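Local coordinates for protein CymD (Pseudomonas putida, PDB 6Z34) that probably forms a FadL-type channel through the outer membrane for the uptake of monoaromatic hydrocarbons, at residues I52-L57 and N77-A82; T231-V236 and H288-Q293; F397-G402 and I426-S431. One frame throughout, in Å; residues are numbered along the deposited sequence.

Contact 1 of 3, residues I52-L57 and N77-A82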
loop_
_atom_site.group_PDB
_atom_site.type_symbol
_atom_site.label_atom_id
_atom_site.label_comp_id
_atom_site.label_asym_id
_atom_site.label_seq_id
_atom_site.Cartn_x
_atom_site.Cartn_y
_atom_site.Cartn_z
ATOM N N ILE A 52 0.935 -6.293 11.238
ATOM C CA ILE A 52 2.215 -6.245 11.921
ATOM C C ILE A 52 3.223 -6.857 10.966
ATOM O O ILE A 52 3.239 -8.081 10.764
ATOM C CB ILE A 52 2.181 -6.999 13.256
ATOM C CG1 ILE A 52 0.904 -6.641 14.024
ATOM C CG2 ILE A 52 3.409 -6.685 14.054
ATOM C CD1 ILE A 52 0.934 -7.021 15.459
ATOM N N ILE A 53 4.046 -6.010 10.360
ATOM C CA ILE A 53 4.973 -6.417 9.319
ATOM C C ILE A 53 6.378 -6.381 9.895
ATOM O O ILE A 53 6.862 -5.315 10.291
ATOM C CB ILE A 53 4.867 -5.509 8.087
ATOM C CG1 ILE A 53 3.456 -5.582 7.514
ATOM C CG2 ILE A 53 5.936 -5.909 7.033
ATOM C CD1 ILE A 53 2.770 -4.239 7.386
ATOM N N THR A 54 7.026 -7.541 9.940
ATOM C CA THR A 54 8.447 -7.657 10.222
ATOM C C THR A 54 9.156 -8.173 8.976
ATOM O O THR A 54 8.693 -9.123 8.336
ATOM C CB THR A 54 8.702 -8.596 11.399
ATOM O OG1 THR A 54 8.016 -9.834 11.172
ATOM C CG2 THR A 54 8.199 -7.965 12.691
ATOM N N ALA A 55 10.273 -7.546 8.632
ATOM C CA ALA A 55 11.006 -7.907 7.433
ATOM C C ALA A 55 12.450 -8.239 7.777
ATOM O O ALA A 55 12.956 -7.883 8.844
ATOM C CB ALA A 55 10.957 -6.785 6.397
ATOM N N GLU A 56 13.104 -8.941 6.851
ATOM C CA GLU A 56 14.489 -9.362 7.004
ATOM C C GLU A 56 15.120 -9.387 5.623
ATOM O O GLU A 56 14.468 -9.754 4.644
ATOM C CB GLU A 56 14.602 -10.748 7.659
ATOM C CG GLU A 56 15.815 -11.562 7.208
ATOM C CD GLU A 56 15.642 -13.056 7.416
ATOM O OE1 GLU A 56 14.849 -13.455 8.299
ATOM O OE2 GLU A 56 16.302 -13.831 6.693
ATOM N N LEU A 57 16.387 -9.003 5.541
ATOM C CA LEU A 57 17.053 -8.934 4.251
ATOM C C LEU A 57 18.452 -9.507 4.386
ATOM O O LEU A 57 19.265 -8.989 5.155
ATOM C CB LEU A 57 17.079 -7.493 3.741
ATOM C CG LEU A 57 18.129 -7.070 2.737
ATOM C CD1 LEU A 57 18.032 -7.935 1.497
ATOM C CD2 LEU A 57 17.856 -5.622 2.385
ATOM N N ASN A 77 14.246 -3.598 10.338
ATOM C CA ASN A 77 13.472 -4.832 10.318
ATOM C C ASN A 77 12.303 -4.786 11.289
ATOM O O ASN A 77 11.333 -5.531 11.108
ATOM C CB ASN A 77 14.372 -6.026 10.648
ATOM C CG ASN A 77 15.352 -5.736 11.767
ATOM O OD1 ASN A 77 15.109 -4.884 12.623
ATOM N ND2 ASN A 77 16.470 -6.452 11.767
ATOM N N GLY A 78 12.372 -3.903 12.289
ATOM C CA GLY A 78 11.480 -3.897 13.425
ATOM C C GLY A 78 10.011 -3.888 13.075
ATOM O O GLY A 78 9.610 -3.564 11.951
ATOM N N PRO A 79 9.176 -4.247 14.051
ATOM C CA PRO A 79 7.734 -4.357 13.800
ATOM C C PRO A 79 7.112 -3.073 13.280
ATOM O O PRO A 79 7.041 -2.074 13.999
ATOM C CB PRO A 79 7.169 -4.725 15.177
ATOM C CG PRO A 79 8.295 -5.372 15.885
ATOM C CD PRO A 79 9.526 -4.637 15.426
ATOM N N TYR A 80 6.670 -3.086 12.026
ATOM C CA TYR A 80 5.801 -2.041 11.512
ATOM C C TYR A 80 4.355 -2.422 11.800
ATOM O O TYR A 80 3.959 -3.580 11.643
ATOM C CB TYR A 80 6.021 -1.841 10.016
ATOM C CG TYR A 80 7.433 -1.403 9.695
ATOM C CD1 TYR A 80 7.840 -0.096 9.922
ATOM C CD2 TYR A 80 8.366 -2.300 9.190
ATOM C CE1 TYR A 80 9.124 0.308 9.642
ATOM C CE2 TYR A 80 9.663 -1.901 8.906
ATOM C CZ TYR A 80 10.031 -0.595 9.136
ATOM O OH TYR A 80 11.311 -0.175 8.863
ATOM N N VAL A 81 3.578 -1.445 12.253
ATOM C CA VAL A 81 2.197 -1.646 12.649
ATOM C C VAL A 81 1.336 -0.754 11.774
ATOM O O VAL A 81 1.542 0.466 11.735
ATOM C CB VAL A 81 1.975 -1.338 14.139
ATOM C CG1 VAL A 81 0.556 -1.584 14.500
ATOM C CG2 VAL A 81 2.845 -2.231 14.985
ATOM N N ALA A 82 0.373 -1.361 11.079
ATOM C CA ALA A 82 -0.564 -0.637 10.225
ATOM C C ALA A 82 -1.990 -0.874 10.707
ATOM O O ALA A 82 -2.545 -1.962 10.477
ATOM C CB ALA A 82 -0.415 -1.094 8.775
#

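Contact 2 of 3, residues T231-V236 and H288-Q293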
loop_
_atom_site.group_PDB
_atom_site.type_symbol
_atom_site.label_atom_id
_atom_site.label_comp_id
_atom_site.label_asym_id
_atom_site.label_seq_id
_atom_site.Cartn_x
_atom_site.Cartn_y
_atom_site.Cartn_z
ATOM N N THR A 231 -23.648 -18.012 -11.901
ATOM C CA THR A 231 -24.030 -19.357 -11.516
ATOM C C THR A 231 -24.306 -19.366 -10.022
ATOM O O THR A 231 -23.707 -18.581 -9.278
ATOM C CB THR A 231 -22.902 -20.340 -11.871
ATOM O OG1 THR A 231 -23.002 -20.683 -13.254
ATOM C CG2 THR A 231 -22.920 -21.602 -11.016
ATOM N N PRO A 232 -25.241 -20.193 -9.560
ATOM C CA PRO A 232 -25.528 -20.224 -8.117
ATOM C C PRO A 232 -24.303 -20.433 -7.239
ATOM O O PRO A 232 -24.284 -19.936 -6.112
ATOM C CB PRO A 232 -26.527 -21.387 -7.990
ATOM C CG PRO A 232 -26.450 -22.122 -9.312
ATOM C CD PRO A 232 -26.166 -21.058 -10.308
ATOM N N LYS A 233 -23.275 -21.134 -7.707
ATOM C CA LYS A 233 -22.094 -21.350 -6.883
ATOM C C LYS A 233 -20.908 -20.469 -7.274
ATOM O O LYS A 233 -19.928 -20.405 -6.524
ATOM C CB LYS A 233 -21.678 -22.827 -6.938
ATOM C CG LYS A 233 -22.844 -23.776 -6.743
ATOM C CD LYS A 233 -22.483 -24.967 -5.876
ATOM C CE LYS A 233 -21.623 -25.966 -6.617
ATOM N NZ LYS A 233 -21.439 -27.214 -5.811
ATOM N N THR A 234 -20.971 -19.783 -8.411
ATOM C CA THR A 234 -19.819 -19.091 -8.962
ATOM C C THR A 234 -20.157 -17.624 -9.149
ATOM O O THR A 234 -21.073 -17.285 -9.904
ATOM C CB THR A 234 -19.380 -19.711 -10.287
ATOM O OG1 THR A 234 -18.721 -20.958 -10.026
ATOM C CG2 THR A 234 -18.409 -18.778 -11.002
ATOM N N ARG A 235 -19.425 -16.766 -8.446
ATOM C CA ARG A 235 -19.549 -15.324 -8.562
ATOM C C ARG A 235 -18.284 -14.797 -9.213
ATOM O O ARG A 235 -17.186 -15.308 -8.963
ATOM C CB ARG A 235 -19.762 -14.684 -7.176
ATOM C CG ARG A 235 -19.972 -13.168 -7.163
ATOM C CD ARG A 235 -20.177 -12.654 -5.736
ATOM N NE ARG A 235 -21.007 -13.551 -4.936
ATOM C CZ ARG A 235 -20.565 -14.273 -3.907
ATOM N NH1 ARG A 235 -19.287 -14.208 -3.544
ATOM N NH2 ARG A 235 -21.402 -15.064 -3.245
ATOM N N VAL A 236 -18.435 -13.803 -10.079
ATOM C CA VAL A 236 -17.282 -13.179 -10.707
ATOM C C VAL A 236 -17.273 -11.702 -10.314
ATOM O O VAL A 236 -18.328 -11.091 -10.101
ATOM C CB VAL A 236 -17.298 -13.396 -12.243
ATOM C CG1 VAL A 236 -18.517 -12.781 -12.873
ATOM C CG2 VAL A 236 -16.052 -12.834 -12.875
ATOM N N HIS A 288 -15.959 -19.466 -5.907
ATOM C CA HIS A 288 -16.764 -20.660 -6.110
ATOM C C HIS A 288 -17.019 -21.282 -4.750
ATOM O O HIS A 288 -16.076 -21.673 -4.056
ATOM C CB HIS A 288 -16.069 -21.658 -7.046
ATOM C CG HIS A 288 -16.940 -22.808 -7.447
ATOM N ND1 HIS A 288 -17.979 -22.678 -8.343
ATOM C CD2 HIS A 288 -16.934 -24.107 -7.063
ATOM C CE1 HIS A 288 -18.573 -23.849 -8.495
ATOM N NE2 HIS A 288 -17.957 -24.732 -7.731
ATOM N N GLU A 289 -18.282 -21.356 -4.365
ATOM C CA GLU A 289 -18.671 -21.833 -3.047
ATOM C C GLU A 289 -19.359 -23.182 -3.243
ATOM O O GLU A 289 -20.550 -23.238 -3.543
ATOM C CB GLU A 289 -19.570 -20.802 -2.347
ATOM C CG GLU A 289 -18.802 -19.584 -1.852
ATOM C CD GLU A 289 -19.663 -18.334 -1.649
ATOM O OE1 GLU A 289 -20.877 -18.463 -1.380
ATOM O OE2 GLU A 289 -19.107 -17.215 -1.756
ATOM N N PHE A 290 -18.590 -24.272 -3.099
ATOM C CA PHE A 290 -19.152 -25.615 -3.228
ATOM C C PHE A 290 -20.262 -25.870 -2.212
ATOM O O PHE A 290 -21.087 -26.771 -2.411
ATOM C CB PHE A 290 -18.071 -26.683 -3.054
ATOM C CG PHE A 290 -16.952 -26.609 -4.058
ATOM C CD1 PHE A 290 -17.097 -27.149 -5.325
ATOM C CD2 PHE A 290 -15.738 -26.022 -3.723
ATOM C CE1 PHE A 290 -16.058 -27.096 -6.242
ATOM C CE2 PHE A 290 -14.696 -25.966 -4.635
ATOM C CZ PHE A 290 -14.859 -26.505 -5.897
ATOM N N SER A 291 -20.277 -25.103 -1.134
ATOM C CA SER A 291 -21.251 -25.152 -0.056
ATOM C C SER A 291 -20.960 -23.929 0.792
ATOM O O SER A 291 -20.014 -23.187 0.523
ATOM C CB SER A 291 -21.141 -26.442 0.752
ATOM O OG SER A 291 -19.940 -26.459 1.495
ATOM N N ASP A 292 -21.769 -23.712 1.820
ATOM C CA ASP A 292 -21.442 -22.631 2.737
ATOM C C ASP A 292 -20.200 -22.948 3.552
ATOM O O ASP A 292 -19.565 -22.031 4.085
ATOM C CB ASP A 292 -22.628 -22.336 3.658
ATOM C CG ASP A 292 -23.547 -21.275 3.091
ATOM O OD1 ASP A 292 -24.487 -21.636 2.363
ATOM O OD2 ASP A 292 -23.322 -20.074 3.355
ATOM N N GLN A 293 -19.816 -24.216 3.622
ATOM C CA GLN A 293 -18.720 -24.642 4.474
ATOM C C GLN A 293 -17.367 -24.641 3.765
ATOM O O GLN A 293 -16.339 -24.775 4.438
ATOM C CB GLN A 293 -19.023 -26.038 5.037
ATOM C CG GLN A 293 -20.458 -26.211 5.550
ATOM C CD GLN A 293 -20.514 -26.710 6.983
ATOM O OE1 GLN A 293 -19.623 -27.432 7.436
ATOM N NE2 GLN A 293 -21.566 -26.330 7.706
HETATM O O HOH W 1 -18.516 -14.315 -0.869
#

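Contact 3 of 3, residues F397-G402 and I426-S431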
loop_
_atom_site.group_PDB
_atom_site.type_symbol
_atom_site.label_atom_id
_atom_site.label_comp_id
_atom_site.label_asym_id
_atom_site.label_seq_id
_atom_site.Cartn_x
_atom_site.Cartn_y
_atom_site.Cartn_z
ATOM N N PHE A 397 -7.677 -13.745 11.937
ATOM C CA PHE A 397 -6.236 -13.738 12.115
ATOM C C PHE A 397 -5.555 -14.330 10.894
ATOM O O PHE A 397 -6.029 -15.307 10.317
ATOM C CB PHE A 397 -5.803 -14.520 13.352
ATOM C CG PHE A 397 -4.314 -14.688 13.462
ATOM C CD1 PHE A 397 -3.540 -13.698 14.034
ATOM C CD2 PHE A 397 -3.691 -15.833 12.992
ATOM C CE1 PHE A 397 -2.168 -13.847 14.141
ATOM C CE2 PHE A 397 -2.315 -15.984 13.090
ATOM C CZ PHE A 397 -1.557 -14.991 13.667
ATOM N N SER A 398 -4.393 -13.773 10.561
ATOM C CA SER A 398 -3.730 -14.054 9.296
ATOM C C SER A 398 -2.217 -14.025 9.482
ATOM O O SER A 398 -1.686 -13.161 10.185
ATOM C CB SER A 398 -4.142 -13.021 8.251
ATOM O OG SER A 398 -3.998 -13.519 6.950
ATOM N N LEU A 399 -1.534 -14.959 8.829
ATOM C CA LEU A 399 -0.081 -14.991 8.767
ATOM C C LEU A 399 0.352 -15.241 7.327
ATOM O O LEU A 399 -0.133 -16.177 6.686
ATOM C CB LEU A 399 0.477 -16.070 9.687
ATOM C CG LEU A 399 1.966 -15.941 9.976
ATOM C CD1 LEU A 399 2.218 -14.808 10.957
ATOM C CD2 LEU A 399 2.500 -17.255 10.512
ATOM N N ALA A 400 1.268 -14.412 6.823
ATOM C CA ALA A 400 1.742 -14.544 5.450
ATOM C C ALA A 400 3.258 -14.431 5.406
ATOM O O ALA A 400 3.828 -13.478 5.948
ATOM C CB ALA A 400 1.111 -13.481 4.542
ATOM N N TYR A 401 3.905 -15.390 4.754
ATOM C CA TYR A 401 5.353 -15.407 4.579
ATOM C C TYR A 401 5.659 -15.172 3.110
ATOM O O TYR A 401 5.255 -15.969 2.264
ATOM C CB TYR A 401 5.947 -16.738 5.049
ATOM C CG TYR A 401 7.459 -16.745 5.258
ATOM C CD1 TYR A 401 8.324 -16.094 4.375
ATOM C CD2 TYR A 401 8.021 -17.423 6.332
ATOM C CE1 TYR A 401 9.699 -16.117 4.562
ATOM C CE2 TYR A 401 9.399 -17.449 6.528
ATOM C CZ TYR A 401 10.228 -16.795 5.641
ATOM O OH TYR A 401 11.591 -16.826 5.844
ATOM N N GLY A 402 6.378 -14.088 2.813
ATOM C CA GLY A 402 6.811 -13.790 1.459
ATOM C C GLY A 402 8.320 -13.813 1.284
ATOM O O GLY A 402 9.074 -13.644 2.248
ATOM N N ILE A 426 7.234 -11.299 6.962
ATOM C CA ILE A 426 6.125 -11.934 7.662
ATOM C C ILE A 426 5.119 -10.856 8.031
ATOM O O ILE A 426 5.458 -9.887 8.725
ATOM C CB ILE A 426 6.599 -12.687 8.913
ATOM C CG1 ILE A 426 7.484 -13.867 8.517
ATOM C CG2 ILE A 426 5.412 -13.143 9.736
ATOM C CD1 ILE A 426 7.877 -14.755 9.672
ATOM N N VAL A 427 3.883 -11.028 7.578
ATOM C CA VAL A 427 2.804 -10.086 7.832
ATOM C C VAL A 427 1.780 -10.810 8.696
ATOM O O VAL A 427 1.140 -11.772 8.245
ATOM C CB VAL A 427 2.163 -9.584 6.532
ATOM C CG1 VAL A 427 1.024 -8.620 6.839
ATOM C CG2 VAL A 427 3.200 -8.927 5.656
ATOM N N THR A 428 1.638 -10.361 9.937
ATOM C CA THR A 428 0.625 -10.861 10.843
ATOM C C THR A 428 -0.556 -9.902 10.820
ATOM O O THR A 428 -0.380 -8.692 11.001
ATOM C CB THR A 428 1.169 -10.982 12.264
ATOM O OG1 THR A 428 2.256 -11.904 12.276
ATOM C CG2 THR A 428 0.091 -11.499 13.194
ATOM N N SER A 429 -1.752 -10.441 10.617
ATOM C CA SER A 429 -2.949 -9.629 10.457
ATOM C C SER A 429 -4.029 -10.129 11.405
ATOM O O SER A 429 -4.328 -11.328 11.456
ATOM C CB SER A 429 -3.446 -9.669 9.013
ATOM O OG SER A 429 -4.330 -8.601 8.735
ATOM N N ILE A 430 -4.620 -9.206 12.144
ATOM C CA ILE A 430 -5.582 -9.549 13.171
ATOM C C ILE A 430 -6.668 -8.481 13.159
ATOM O O ILE A 430 -6.379 -7.292 12.996
ATOM C CB ILE A 430 -4.872 -9.680 14.534
ATOM C CG1 ILE A 430 -5.864 -10.025 15.653
ATOM C CG2 ILE A 430 -4.085 -8.434 14.839
ATOM C CD1 ILE A 430 -6.227 -11.506 15.707
ATOM N N SER A 431 -7.925 -8.907 13.264
ATOM C CA SER A 431 -9.026 -7.952 13.261
ATOM C C SER A 431 -10.160 -8.447 14.146
ATOM O O SER A 431 -10.312 -9.641 14.402
ATOM C CB SER A 431 -9.553 -7.685 11.849
ATOM O OG SER A 431 -10.425 -8.719 11.443
HETATM O O HOH W 2 -1.405 -11.726 7.004
#

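Contact 1 of 3, residues I52-L57 and N77-A82
The Tyr80 ring meets Ile53 at its edge: the Ile53 carbonyl oxygen lies near the ring plane, 3.5 Å from Tyr80 CD2. With CG anti to the carbonyl carbon (chi1 -62°), the ring starts off beside its own backbone N, the atom that binds the same oxygen. At the polar end, Tyr80 OH bonds to the backbone O of Asn76. The tyrosine side chain also touches Asp104 and Val106 on strand 94-107.

Ile53 and Tyr80 form an antiparallel hydrogen-bonded pair, with Ile53 N to Tyr80 O at 2.7 Å and Tyr80 N to Ile53 O at 2.8 Å. Their side chains share one face, on which Phe4 and Val427 also pack against Ile53, a place for a branched apolar residue. On the other face Thr54 CG2 lies 3.8 Å from Pro79 CA. Beyond Tyr80 the pairing weakens, and Ala55 N makes a weak bond to Asn77 O, 3.4 Å away.

Pro79, facing Thr54 just before the paired Tyr80, has no N-H to offer, and a CB on Gly78 would be crowded by Pro79 CD. The chemistry thus implies a firm pair of backbone bonds at Ile53, fraying toward Asn77 where strand 80-91 has not yet begun.

Contact 2 of 3, residues T231-V236 and H288-Q293
Lys233 is the third residue of a type I beta turn, Thr231-Thr234, and passes its side chain across that of His288, where strand 234-259 starts and strand 281-289 runs out at one rim of the beta-barrel. The turn is closed by Thr234 N bonding to Thr231 O, and Pro232 suits its second position because phi there is already near the value its ring imposes. Lys233 O accepts from Glu289 N at 2.9 Å.

Next along, Thr234 and His288 form a non-hydrogen-bonded pair, and their side chains meet there. Thr234 OG1 and His288 ND1 are hydrogen-bonded at the ring edge, though the modelled length of 2.5 Å is doubtful; CG anti to the backbone N (chi1 -171°) sets the base of the ring beside the carbonyl carbon. Lys233 CB packs 3.6 Å from His288 CE1, and the bent lysine chain ends in a weak bond from NZ to Phe290 O. His288 CD2 lies over one face of the Phe290 ring, offset toward its rim. An alanine in place of His288 would probably leave Thr234 OG1 without this partner and open a gap between Lys233 and Phe290.

On the face away from Thr234 and His288, Arg235 NH2 and Glu289 OE2 make a weak, long salt bridge of 3.5 Å, with guanidinium and carboxylate planes 56° apart. A water joins the same groups, 2.8 Å from Arg235 NH1 and 3.1 Å from Glu289 OE2. NH1 also bonds to Ala22 O, which ties the arginine to the N-terminal part of the chain.

Strand 198-229 flanks Arg235 and Val236, while strand 294-303 borders His288, Glu289 and Phe290 on the far side.

Contact 3 of 3, residues F397-G402 and I426-S431
Ile426 packs against Leu399 and Tyr401 where the last two strands of the beta-barrel, 393-404 and 422-437, run antiparallel, the axes of the two segments at an angle of 171°. Its CG2 lies 3.8 Å from Leu399 CD1, and its CG1 sits over one face of the Tyr401 ring, offset toward the rim. Branched and aromatic residues suit this face, which is consistent with a surface turned to lipid.

Val427 points to the opposite face with Ala400, and the two exchange backbone bonds, Val427 N to Ala400 O at 2.9 Å and Ala400 N to Val427 O at 3.0 Å. Val427 O takes a second donor, a water at 2.8 Å that is also weakly linked to Ser398 OG.

Thr428 returns to the apolar face. With OG1 anti to the carbonyl carbon (chi1 -61°) and CG2 anti to the backbone N, its two branches part: the hydroxyl side abuts Leu399 CD1, while CG2 lies 3.4 Å from Phe397 CE1, oblique to that ring.

Ser429 pairs with Ser398. Their CB atoms are only 3.5 Å apart, a spacing that small residues tolerate. Ser429 N bonds to Ser398 O at 2.8 Å, whereas the return bond from Ser398 N is weak, bent to 128° at the hydrogen. The hydroxyls of these buried residues find partners nearby, Ser429 OG with Asp51 and Ser398 OG with Pro11 O. Gln14 of helix 10-15 touches both serines, as expected if this face looks onto the N-terminal plug of the FadL fold.

Ile430 lies beyond, its CD1 at the edge of the Phe397 ring and 3.8 Å from Phe397 CB.

Contacts 1 and 3 are neighbours, their centres 11 Å apart, because strand 43-58 also pairs with strand 422-437. That seam joins the first long strand to the last and closes the barrel. It is stitched by probable bonds, Ile52 N to Thr428 O at 2.7 Å and Thr54 O to Ile426 N at 3.0 Å, while Ile53 CG1 packs 3.8 Å from Val427 CG2. Contact 2 stands apart at the barrel rim: its centre is 36 Å from that of contact 1 and 26 Å from that of contact 3, with nearest atoms about 25 and 15 Å away. Contact 2 thus joins strands near the middle of the chain, while contacts 1 and 3 flank the seam that joins the first and last strands.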